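Local coordinates for DotU family type IV/VI secretion system protein (Acinetobacter baumannii, PDB 6Y4R), which is the cytoplasmic domain of TssL, a key component of the type VI secretion system, and probably helps build its membrane-bound complex, at residues D10-Y13 / L14-L17; F30-K33 / I34-L38; V124-Y127 / C128-G132. All coordinates share one frame; numbering follows the deposited sequence.

Read from the N terminus, the three interactions come in series, none nested in or crossing another, and each closes one or two turns of its own helix: 9-19, 27-47 and 119-130. Interaction 1 sits between the other two and touches both. Toward interaction 2, Leu14 CD1 lies 3.6 Å from Ile34 CD1, joining helices that follow each other in the chain. Toward interaction 3, the Phe12 ring meets Tyr127 edge-to-face and also packs on Leu131 and Cys128, bringing together parts more than a hundred residues apart. Interactions 2 and 3 do not touch, their nearest atoms being about 9 Å apart, so helix 9-19 bridges them within the all-helical fold.

Interaction 1 (D10-Y13 / L14-L17); sequences DGFY and LIFL
Within helix 9-19 of this all-helical domain, the rings of Phe12 and Tyr13 each meet an aliphatic side chain one turn on, Ile15 and Leu17, and the two pairs differ in which part of the ring is used. Leu17 lies over one face of the Tyr13 phenol in a CH-pi contact. Its CG sits 4.1 Å from the ring centroid and 19° off the ring normal, displaced toward the rim. The two methyls divide the outer half of the ring: CD1 is nearest Tyr13 CE2, whereas CD2 reaches Tyr13 CZ at 3.6 Å and the hydroxyl oxygen OH at 3.5 Å. With Tyr13 CG trans to its own N (chi1 176°), the ring projects outward and leans toward the next turn, where it lies across Leu17. This is an i to i+4 aromatic-aliphatic pair along an alpha-helix, and the backbone bond from Leu17 N to Tyr13 O, 3.0 Å, spans the same two residues. Phe12 behaves otherwise: Ile15 CG1 stands at the edge of its ring, near the ring plane, 4.3 Å from Phe12 CD1. These two buried side chains face helix 52-71, where both touch Leu65. Leu14 turns to helix 27-47 and packs on Lys33, while its CG rests 3.7 Å from the carbonyl oxygen of Asp10.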
ATOM      1  N   ASP A  10       7.658  -9.366   1.985  1.00 39.38           N
ATOM      2  CA  ASP A  10       6.780 -10.521   1.774  1.00 38.45           C
ATOM      3  C   ASP A  10       5.384 -10.097   1.319  1.00 38.92           C
ATOM      4  O   ASP A  10       4.776 -10.762   0.471  1.00 35.40           O
ATOM      5  CB  ASP A  10       6.681 -11.357   3.052  1.00 42.93           C
ATOM      6  CG  ASP A  10       7.935 -12.198   3.325  1.00 55.00           C
ATOM      7  OD1 ASP A  10       8.799 -12.341   2.419  1.00 60.04           O
ATOM      8  OD2 ASP A  10       8.044 -12.742   4.450  1.00 53.91           O
ATOM      9  N   GLY A  11       4.862  -8.994   1.871  1.00 40.93           N
ATOM     10  CA  GLY A  11       3.536  -8.526   1.486  1.00 37.55           C
ATOM     11  C   GLY A  11       3.483  -7.959   0.076  1.00 38.84           C
ATOM     12  O   GLY A  11       2.516  -8.194  -0.660  1.00 23.35           O
ATOM     13  N   PHE A  12       4.502  -7.169  -0.303  1.00 34.41           N
ATOM     14  CA  PHE A  12       4.543  -6.572  -1.635  1.00 30.82           C
ATOM     15  C   PHE A  12       4.658  -7.625  -2.732  1.00 37.71           C
ATOM     16  O   PHE A  12       4.230  -7.386  -3.866  1.00 47.18           O
ATOM     17  CB  PHE A  12       5.714  -5.585  -1.753  1.00 30.23           C
ATOM     18  CG  PHE A  12       5.469  -4.260  -1.094  1.00 25.51           C
ATOM     19  CD1 PHE A  12       4.266  -3.590  -1.274  1.00 26.20           C
ATOM     20  CD2 PHE A  12       6.456  -3.658  -0.329  1.00 26.01           C
ATOM     21  CE1 PHE A  12       4.027  -2.347  -0.659  1.00 29.53           C
ATOM     22  CE2 PHE A  12       6.231  -2.402   0.287  1.00 29.45           C
ATOM     23  CZ  PHE A  12       5.009  -1.752   0.119  1.00 27.33           C
ATOM     24  N   TYR A  13       5.248  -8.789  -2.431  1.00 33.11           N
ATOM     25  CA  TYR A  13       5.364  -9.844  -3.446  1.00 26.78           C
ATOM     26  C   TYR A  13       4.006 -10.388  -3.851  1.00 28.20           C
ATOM     27  O   TYR A  13       3.816 -10.814  -5.001  1.00 35.78           O
ATOM     28  CB  TYR A  13       6.202 -11.011  -2.956  1.00 26.99           C
ATOM     29  CG  TYR A  13       6.256 -12.158  -3.971  1.00 28.07           C
ATOM     30  CD1 TYR A  13       6.723 -11.940  -5.267  1.00 28.11           C
ATOM     31  CD2 TYR A  13       5.835 -13.455  -3.638  1.00 31.21           C
ATOM     32  CE1 TYR A  13       6.782 -12.990  -6.199  1.00 33.79           C
ATOM     33  CE2 TYR A  13       5.882 -14.499  -4.560  1.00 35.63           C
ATOM     34  CZ  TYR A  13       6.354 -14.266  -5.830  1.00 38.75           C
ATOM     35  OH  TYR A  13       6.363 -15.364  -6.673  1.00 42.66           O
ATOM     36  N   LEU A  14       3.068 -10.433  -2.901  1.00 30.44           N
ATOM     37  CA  LEU A  14       1.712 -10.906  -3.163  1.00 27.81           C
ATOM     38  C   LEU A  14       0.888  -9.851  -3.889  1.00 24.62           C
ATOM     39  O   LEU A  14      -0.032 -10.206  -4.633  1.00 22.90           O
ATOM     40  CB  LEU A  14       1.030 -11.301  -1.848  1.00 23.76           C
ATOM     41  CG  LEU A  14       1.709 -12.268  -0.864  1.00 24.78           C
ATOM     42  CD1 LEU A  14       0.913 -12.351   0.420  1.00 33.25           C
ATOM     43  CD2 LEU A  14       1.860 -13.652  -1.452  1.00 39.36           C
ATOM     44  N   ILE A  15       1.226  -8.561  -3.696  1.00 26.27           N
ATOM     45  CA  ILE A  15       0.712  -7.491  -4.555  1.00 27.63           C
ATOM     46  C   ILE A  15       1.182  -7.692  -5.984  1.00 33.38           C
ATOM     47  O   ILE A  15       0.437  -7.470  -6.943  1.00 41.10           O
ATOM     48  CB  ILE A  15       1.190  -6.115  -4.073  1.00 28.23           C
ATOM     49  CG1 ILE A  15       0.827  -5.829  -2.614  1.00 29.48           C
ATOM     50  CG2 ILE A  15       0.626  -5.045  -5.009  1.00 28.77           C
ATOM     51  CD1 ILE A  15      -0.483  -5.227  -2.435  1.00 26.26           C
ATOM     52  N   PHE A  16       2.466  -8.017  -6.141  1.00 35.91           N
ATOM     53  CA  PHE A  16       3.048  -8.209  -7.460  1.00 32.68           C
ATOM     54  C   PHE A  16       2.419  -9.397  -8.178  1.00 29.94           C
ATOM     55  O   PHE A  16       2.245  -9.354  -9.401  1.00 35.22           O
ATOM     56  CB  PHE A  16       4.569  -8.372  -7.324  1.00 45.86           C
ATOM     57  CG  PHE A  16       5.353  -7.944  -8.545  1.00 58.69           C
ATOM     58  CD1 PHE A  16       4.988  -6.822  -9.278  1.00 62.94           C
ATOM     59  CD2 PHE A  16       6.468  -8.676  -8.960  1.00 65.64           C
ATOM     60  CE1 PHE A  16       5.717  -6.438 -10.407  1.00 67.63           C
ATOM     61  CE2 PHE A  16       7.207  -8.301 -10.092  1.00 64.94           C
ATOM     62  CZ  PHE A  16       6.829  -7.183 -10.817  1.00 67.25           C
ATOM     63  N   LEU A  17       2.054 -10.460  -7.442  1.00 34.07           N
ATOM     64  CA  LEU A  17       1.463 -11.643  -8.080  1.00 35.43           C
ATOM     65  C   LEU A  17       0.089 -11.338  -8.658  1.00 35.03           C
ATOM     66  O   LEU A  17      -0.246 -11.789  -9.762  1.00 41.96           O
ATOM     67  CB  LEU A  17       1.325 -12.811  -7.102  1.00 31.76           C
ATOM     68  CG  LEU A  17       2.557 -13.563  -6.616  1.00 30.01           C
ATOM     69  CD1 LEU A  17       2.168 -14.525  -5.494  1.00 26.29           C
ATOM     70  CD2 LEU A  17       3.267 -14.292  -7.767  1.00 29.36           C
TER

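Interaction 2 (F30-K33 / I34-L38)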
ATOM      1  N   PHE A  30      -5.956 -16.530   1.667  1.00 29.16           N
ATOM      2  CA  PHE A  30      -5.158 -15.411   1.188  1.00 28.17           C
ATOM      3  C   PHE A  30      -5.320 -14.183   2.082  1.00 25.11           C
ATOM      4  O   PHE A  30      -4.352 -13.460   2.343  1.00 30.84           O
ATOM      5  CB  PHE A  30      -5.551 -15.110  -0.265  1.00 32.03           C
ATOM      6  CG  PHE A  30      -4.783 -13.979  -0.889  1.00 32.39           C
ATOM      7  CD1 PHE A  30      -3.477 -14.154  -1.313  1.00 29.21           C
ATOM      8  CD2 PHE A  30      -5.369 -12.727  -1.030  1.00 22.34           C
ATOM      9  CE1 PHE A  30      -2.769 -13.092  -1.893  1.00 28.69           C
ATOM     10  CE2 PHE A  30      -4.678 -11.678  -1.601  1.00 32.53           C
ATOM     11  CZ  PHE A  30      -3.366 -11.858  -2.037  1.00 25.12           C
ATOM     12  N   ARG A  31      -6.531 -13.934   2.581  1.00 28.46           N
ATOM     13  CA  ARG A  31      -6.757 -12.714   3.358  1.00 31.13           C
ATOM     14  C   ARG A  31      -6.115 -12.811   4.738  1.00 31.70           C
ATOM     15  O   ARG A  31      -5.581 -11.816   5.254  1.00 28.34           O
ATOM     16  CB  ARG A  31      -8.257 -12.452   3.522  1.00 31.32           C
ATOM     17  CG  ARG A  31      -8.619 -11.104   4.185  1.00 26.00           C
ATOM     18  CD  ARG A  31     -10.082 -11.122   4.505  1.00 23.60           C
ATOM     19  NE  ARG A  31     -10.594  -9.810   4.894  1.00 23.54           N
ATOM     20  CZ  ARG A  31     -11.055  -9.504   6.108  1.00 27.86           C
ATOM     21  NH1 ARG A  31     -11.067 -10.417   7.054  1.00 25.43           N
ATOM     22  NH2 ARG A  31     -11.520  -8.296   6.339  1.00 29.16           N
ATOM     23  N   GLU A  32      -6.221 -13.984   5.379  1.00 31.89           N
ATOM     24  CA  GLU A  32      -5.574 -14.198   6.670  1.00 39.46           C
ATOM     25  C   GLU A  32      -4.055 -14.228   6.537  1.00 34.89           C
ATOM     26  O   GLU A  32      -3.349 -13.926   7.504  1.00 27.76           O
ATOM     27  CB  GLU A  32      -6.121 -15.485   7.311  1.00 53.21           C
ATOM     28  CG  GLU A  32      -5.266 -16.188   8.405  1.00 69.18           C
ATOM     29  CD  GLU A  32      -4.738 -15.269   9.524  1.00 83.38           C
ATOM     30  OE1 GLU A  32      -3.510 -15.290   9.771  1.00 88.95           O
ATOM     31  OE2 GLU A  32      -5.532 -14.523  10.149  1.00 86.62           O
ATOM     32  N   LYS A  33      -3.532 -14.542   5.352  1.00 33.14           N
ATOM     33  CA  LYS A  33      -2.088 -14.467   5.166  1.00 32.19           C
ATOM     34  C   LYS A  33      -1.617 -13.017   5.148  1.00 32.64           C
ATOM     35  O   LYS A  33      -0.567 -12.698   5.722  1.00 33.91           O
ATOM     36  CB  LYS A  33      -1.691 -15.208   3.887  1.00 26.68           C
ATOM     37  CG  LYS A  33      -0.215 -15.452   3.745  1.00 32.69           C
ATOM     38  CD  LYS A  33       0.152 -15.738   2.294  1.00 44.66           C
ATOM     39  CE  LYS A  33      -0.521 -17.044   1.812  1.00 49.38           C
ATOM     40  NZ  LYS A  33      -0.050 -17.510   0.459  1.00 46.73           N
ATOM     41  N   ILE A  34      -2.416 -12.121   4.547  1.00 33.11           N
ATOM     42  CA  ILE A  34      -2.137 -10.678   4.567  1.00 33.17           C
ATOM     43  C   ILE A  34      -2.208 -10.127   5.991  1.00 37.29           C
ATOM     44  O   ILE A  34      -1.345  -9.345   6.417  1.00 36.66           O
ATOM     45  CB  ILE A  34      -3.130  -9.931   3.649  1.00 31.21           C
ATOM     46  CG1 ILE A  34      -3.060 -10.439   2.194  1.00 27.50           C
ATOM     47  CG2 ILE A  34      -2.941  -8.402   3.757  1.00 22.70           C
ATOM     48  CD1 ILE A  34      -1.762 -10.150   1.488  1.00 35.74           C
ATOM     49  N   LEU A  35      -3.249 -10.510   6.745  1.00 41.31           N
ATOM     50  CA  LEU A  35      -3.379 -10.005   8.112  1.00 37.12           C
ATOM     51  C   LEU A  35      -2.222 -10.461   8.988  1.00 38.51           C
ATOM     52  O   LEU A  35      -1.720  -9.689   9.812  1.00 43.97           O
ATOM     53  CB  LEU A  35      -4.709 -10.438   8.731  1.00 31.53           C
ATOM     54  CG  LEU A  35      -5.994  -9.942   8.071  1.00 30.76           C
ATOM     55  CD1 LEU A  35      -7.217 -10.698   8.625  1.00 26.24           C
ATOM     56  CD2 LEU A  35      -6.128  -8.438   8.249  1.00 27.51           C
ATOM     57  N   ASP A  36      -1.756 -11.697   8.809  1.00 41.33           N
ATOM     58  CA  ASP A  36      -0.640 -12.155   9.625  1.00 48.57           C
ATOM     59  C   ASP A  36       0.668 -11.520   9.172  1.00 42.07           C
ATOM     60  O   ASP A  36       1.564 -11.309   9.995  1.00 43.63           O
ATOM     61  CB  ASP A  36      -0.543 -13.682   9.596  1.00 62.98           C
ATOM     62  CG  ASP A  36       0.424 -14.230  10.640  1.00 73.99           C
ATOM     63  OD1 ASP A  36       0.638 -13.560  11.676  1.00 74.63           O
ATOM     64  OD2 ASP A  36       0.975 -15.331  10.422  1.00 80.04           O
ATOM     65  N   LEU A  37       0.778 -11.157   7.891  1.00 36.40           N
ATOM     66  CA  LEU A  37       1.985 -10.480   7.439  1.00 33.43           C
ATOM     67  C   LEU A  37       2.033  -9.052   7.925  1.00 27.73           C
ATOM     68  O   LEU A  37       3.130  -8.505   8.091  1.00 30.37           O
ATOM     69  CB  LEU A  37       2.075 -10.439   5.919  1.00 30.71           C
ATOM     70  CG  LEU A  37       2.342 -11.706   5.130  1.00 31.99           C
ATOM     71  CD1 LEU A  37       2.082 -11.362   3.667  1.00 29.43           C
ATOM     72  CD2 LEU A  37       3.742 -12.262   5.376  1.00 31.31           C
ATOM     73  N   LEU A  38       0.862  -8.424   8.123  1.00 33.98           N
ATOM     74  CA  LEU A  38       0.854  -7.068   8.668  1.00 37.34           C
ATOM     75  C   LEU A  38       1.144  -7.042  10.163  1.00 28.32           C
ATOM     76  O   LEU A  38       1.761  -6.088  10.642  1.00 29.29           O
ATOM     77  CB  LEU A  38      -0.471  -6.352   8.366  1.00 25.73           C
ATOM     78  CG  LEU A  38      -0.917  -6.228   6.902  1.00 24.42           C
ATOM     79  CD1 LEU A  38      -2.378  -5.826   6.808  1.00 23.84           C
ATOM     80  CD2 LEU A  38      -0.044  -5.222   6.152  1.00 23.91           C
TER
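Phe30 presents a ring face to Ile34, whose CG1 branch lies over it and whose terminal methyl CD1 comes to 4.2 Å from Phe30 CZ. The phenyl reaches this place because its CG is opposite the backbone N (chi1 -179°), while Ile34 CG1 folds back toward the preceding turn, 3.3 Å from Phe30 O. One position along, the extended Arg31 chain crosses Leu35 at a slant, bringing NH1 to 4.2 Å from Leu35 CD1. Its guanidinium has its polar partner in another part of the chain, NH2 donating to Ser88 O. Glu32 bends at chi2 (49°) and swings its carboxylate over the next turn, where OE1 lies 3.4 Å from Asp36 CB. The two carboxylate planes are 41° apart, with Glu32 OE1 4.5 Å from Asp36 OD2. That proximity of like charges is probably unfavourable, perhaps eased by the weak, long ion pair of Asp36 with Arg40. Ile34 also packs on Phe62 of helix 52-71 and on Leu90 of helix 90-95. The arrangement is that of an amphipathic alpha-helix, with the apolar Phe30–Ile34 pair turned to the core and charged residues such as Glu32 and Lys33 on the outer side.

Interaction 3 (V124-Y127 / C128-G132)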
ATOM      1  N   VAL A 124       7.783   3.932   1.364  1.00 30.84           N
ATOM      2  CA  VAL A 124       6.656   3.005   1.215  1.00 33.95           C
ATOM      3  C   VAL A 124       5.554   3.626   0.355  1.00 33.55           C
ATOM      4  O   VAL A 124       5.019   2.976  -0.554  1.00 30.58           O
ATOM      5  CB  VAL A 124       6.132   2.566   2.605  1.00 32.59           C
ATOM      6  CG1 VAL A 124       4.800   1.849   2.501  1.00 26.01           C
ATOM      7  CG2 VAL A 124       7.141   1.660   3.309  1.00 24.76           C
ATOM      8  N   PHE A 125       5.175   4.883   0.640  1.00 26.97           N
ATOM      9  CA  PHE A 125       4.103   5.496  -0.145  1.00 25.64           C
ATOM     10  C   PHE A 125       4.490   5.666  -1.606  1.00 30.18           C
ATOM     11  O   PHE A 125       3.625   5.555  -2.482  1.00 33.55           O
ATOM     12  CB  PHE A 125       3.702   6.850   0.423  1.00 25.29           C
ATOM     13  CG  PHE A 125       2.667   6.777   1.516  1.00 26.98           C
ATOM     14  CD1 PHE A 125       2.951   6.175   2.722  1.00 29.99           C
ATOM     15  CD2 PHE A 125       1.396   7.311   1.325  1.00 28.16           C
ATOM     16  CE1 PHE A 125       1.988   6.125   3.724  1.00 30.59           C
ATOM     17  CE2 PHE A 125       0.444   7.244   2.315  1.00 23.13           C
ATOM     18  CZ  PHE A 125       0.744   6.657   3.514  1.00 23.20           C
ATOM     19  N   HIS A 126       5.771   5.950  -1.889  1.00 32.65           N
ATOM     20  CA  HIS A 126       6.249   6.004  -3.271  1.00 31.35           C
ATOM     21  C   HIS A 126       6.189   4.633  -3.932  1.00 32.37           C
ATOM     22  O   HIS A 126       5.767   4.509  -5.089  1.00 40.15           O
ATOM     23  CB  HIS A 126       7.680   6.554  -3.296  1.00 30.13           C
ATOM     24  CG  HIS A 126       8.343   6.512  -4.640  1.00 27.91           C
ATOM     25  ND1 HIS A 126       9.378   5.650  -4.925  1.00 29.19           N
ATOM     26  CD2 HIS A 126       8.154   7.254  -5.759  1.00 30.71           C
ATOM     27  CE1 HIS A 126       9.788   5.851  -6.169  1.00 31.93           C
ATOM     28  NE2 HIS A 126       9.057   6.816  -6.701  1.00 27.64           N
ATOM     29  N   TYR A 127       6.593   3.590  -3.206  1.00 26.14           N
ATOM     30  CA  TYR A 127       6.609   2.236  -3.760  1.00 27.96           C
ATOM     31  C   TYR A 127       5.208   1.695  -4.019  1.00 23.40           C
ATOM     32  O   TYR A 127       5.013   0.918  -4.956  1.00 35.32           O
ATOM     33  CB  TYR A 127       7.397   1.316  -2.826  1.00 27.12           C
ATOM     34  CG  TYR A 127       7.761   0.002  -3.445  1.00 30.96           C
ATOM     35  CD1 TYR A 127       8.587  -0.052  -4.551  1.00 38.18           C
ATOM     36  CD2 TYR A 127       7.335  -1.186  -2.888  1.00 37.32           C
ATOM     37  CE1 TYR A 127       8.931  -1.268  -5.129  1.00 48.37           C
ATOM     38  CE2 TYR A 127       7.681  -2.413  -3.449  1.00 43.42           C
ATOM     39  CZ  TYR A 127       8.479  -2.445  -4.567  1.00 49.93           C
ATOM     40  OH  TYR A 127       8.830  -3.649  -5.131  1.00 57.89           O
ATOM     41  N   CYS A 128       4.226   2.072  -3.208  1.00 24.47           N
ATOM     42  CA  CYS A 128       2.845   1.735  -3.533  1.00 27.49           C
ATOM     43  C   CYS A 128       2.408   2.446  -4.811  1.00 33.72           C
ATOM     44  O   CYS A 128       1.593   1.920  -5.578  1.00 35.25           O
ATOM     45  CB  CYS A 128       1.939   2.107  -2.367  1.00 29.08           C
ATOM     46  SG  CYS A 128       2.277   1.128  -0.882  1.00 34.00           S
ATOM     47  N   LEU A 129       2.911   3.665  -5.042  1.00 34.62           N
ATOM     48  CA  LEU A 129       2.590   4.346  -6.293  1.00 34.97           C
ATOM     49  C   LEU A 129       3.237   3.657  -7.504  1.00 35.17           C
ATOM     50  O   LEU A 129       2.578   3.504  -8.540  1.00 24.90           O
ATOM     51  CB  LEU A 129       2.998   5.827  -6.211  1.00 36.23           C
ATOM     52  CG  LEU A 129       2.192   6.684  -5.218  1.00 34.57           C
ATOM     53  CD1 LEU A 129       2.884   7.999  -4.864  1.00 24.71           C
ATOM     54  CD2 LEU A 129       0.803   6.965  -5.780  1.00 31.07           C
ATOM     55  N   LEU A 130       4.496   3.178  -7.386  1.00 28.90           N
ATOM     56  CA  LEU A 130       5.097   2.437  -8.509  1.00 31.61           C
ATOM     57  C   LEU A 130       4.453   1.071  -8.742  1.00 36.03           C
ATOM     58  O   LEU A 130       4.522   0.567  -9.873  1.00 36.99           O
ATOM     59  CB  LEU A 130       6.613   2.215  -8.356  1.00 30.47           C
ATOM     60  CG  LEU A 130       7.650   3.298  -8.069  1.00 29.12           C
ATOM     61  CD1 LEU A 130       9.000   2.682  -7.654  1.00 27.01           C
ATOM     62  CD2 LEU A 130       7.796   4.112  -9.318  1.00 27.56           C
ATOM     63  N   LEU A 131       3.820   0.462  -7.731  1.00 24.16           N
ATOM     64  CA  LEU A 131       3.122  -0.801  -7.937  1.00 28.61           C
ATOM     65  C   LEU A 131       1.640  -0.626  -8.285  1.00 30.43           C
ATOM     66  O   LEU A 131       0.845  -1.555  -8.076  1.00 34.95           O
ATOM     67  CB  LEU A 131       3.262  -1.724  -6.722  1.00 28.28           C
ATOM     68  CG  LEU A 131       4.642  -2.081  -6.178  1.00 31.63           C
ATOM     69  CD1 LEU A 131       4.487  -3.061  -4.979  1.00 27.94           C
ATOM     70  CD2 LEU A 131       5.534  -2.664  -7.283  1.00 38.59           C
ATOM     71  N   GLY A 132       1.253   0.545  -8.787  1.00 28.20           N
ATOM     72  CA  GLY A 132       0.001   0.717  -9.497  1.00 30.05           C
ATOM     73  C   GLY A 132      -1.098   1.430  -8.750  1.00 29.44           C
ATOM     74  O   GLY A 132      -2.170   1.652  -9.329  1.00 32.97           O
TER
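The backbone from Val124 to Leu131 makes four successive i+4 to i hydrogen bonds, the first from Cys128 N to Val124 O at 2.9 Å and nearly straight in line with the carbonyl. Helix 119-130 then closes in a Schellman motif, in which Gly132, at positive phi (106°), is the C-prime residue: Gly132 N bonds to Leu129 O, and Phe133 N to Cys128 O. On this last turn two rings each receive a leucine four residues ahead. Leu130 lies over one face of the His126 imidazole in a CH-pi contact, its CG 4.2 Å from the ring centroid, and Leu130 CD1 comes to 3.6 Å from His126 CE1. In a second CH-pi contact, Leu131 CG lies over a face of the Tyr127 phenol, 14° off the ring normal. That phenol points outward from the helix, and the placing of its CG beside the carbonyl carbon (chi1 -166°) tilts it toward the C-terminal end and over Leu131. Leu130, by contrast, crosses Tyr127 at about a right angle, with Leu130 CD1 4.2 Å from Tyr127 CD1. Cys128 packs on Ala61 and Leu65 of helix 52-71. Over the phenol, Leu131 CD1 is 3.6 Å from Tyr127 CE2, and Leu131 CD2 is 4.0 Å from Tyr127 CZ.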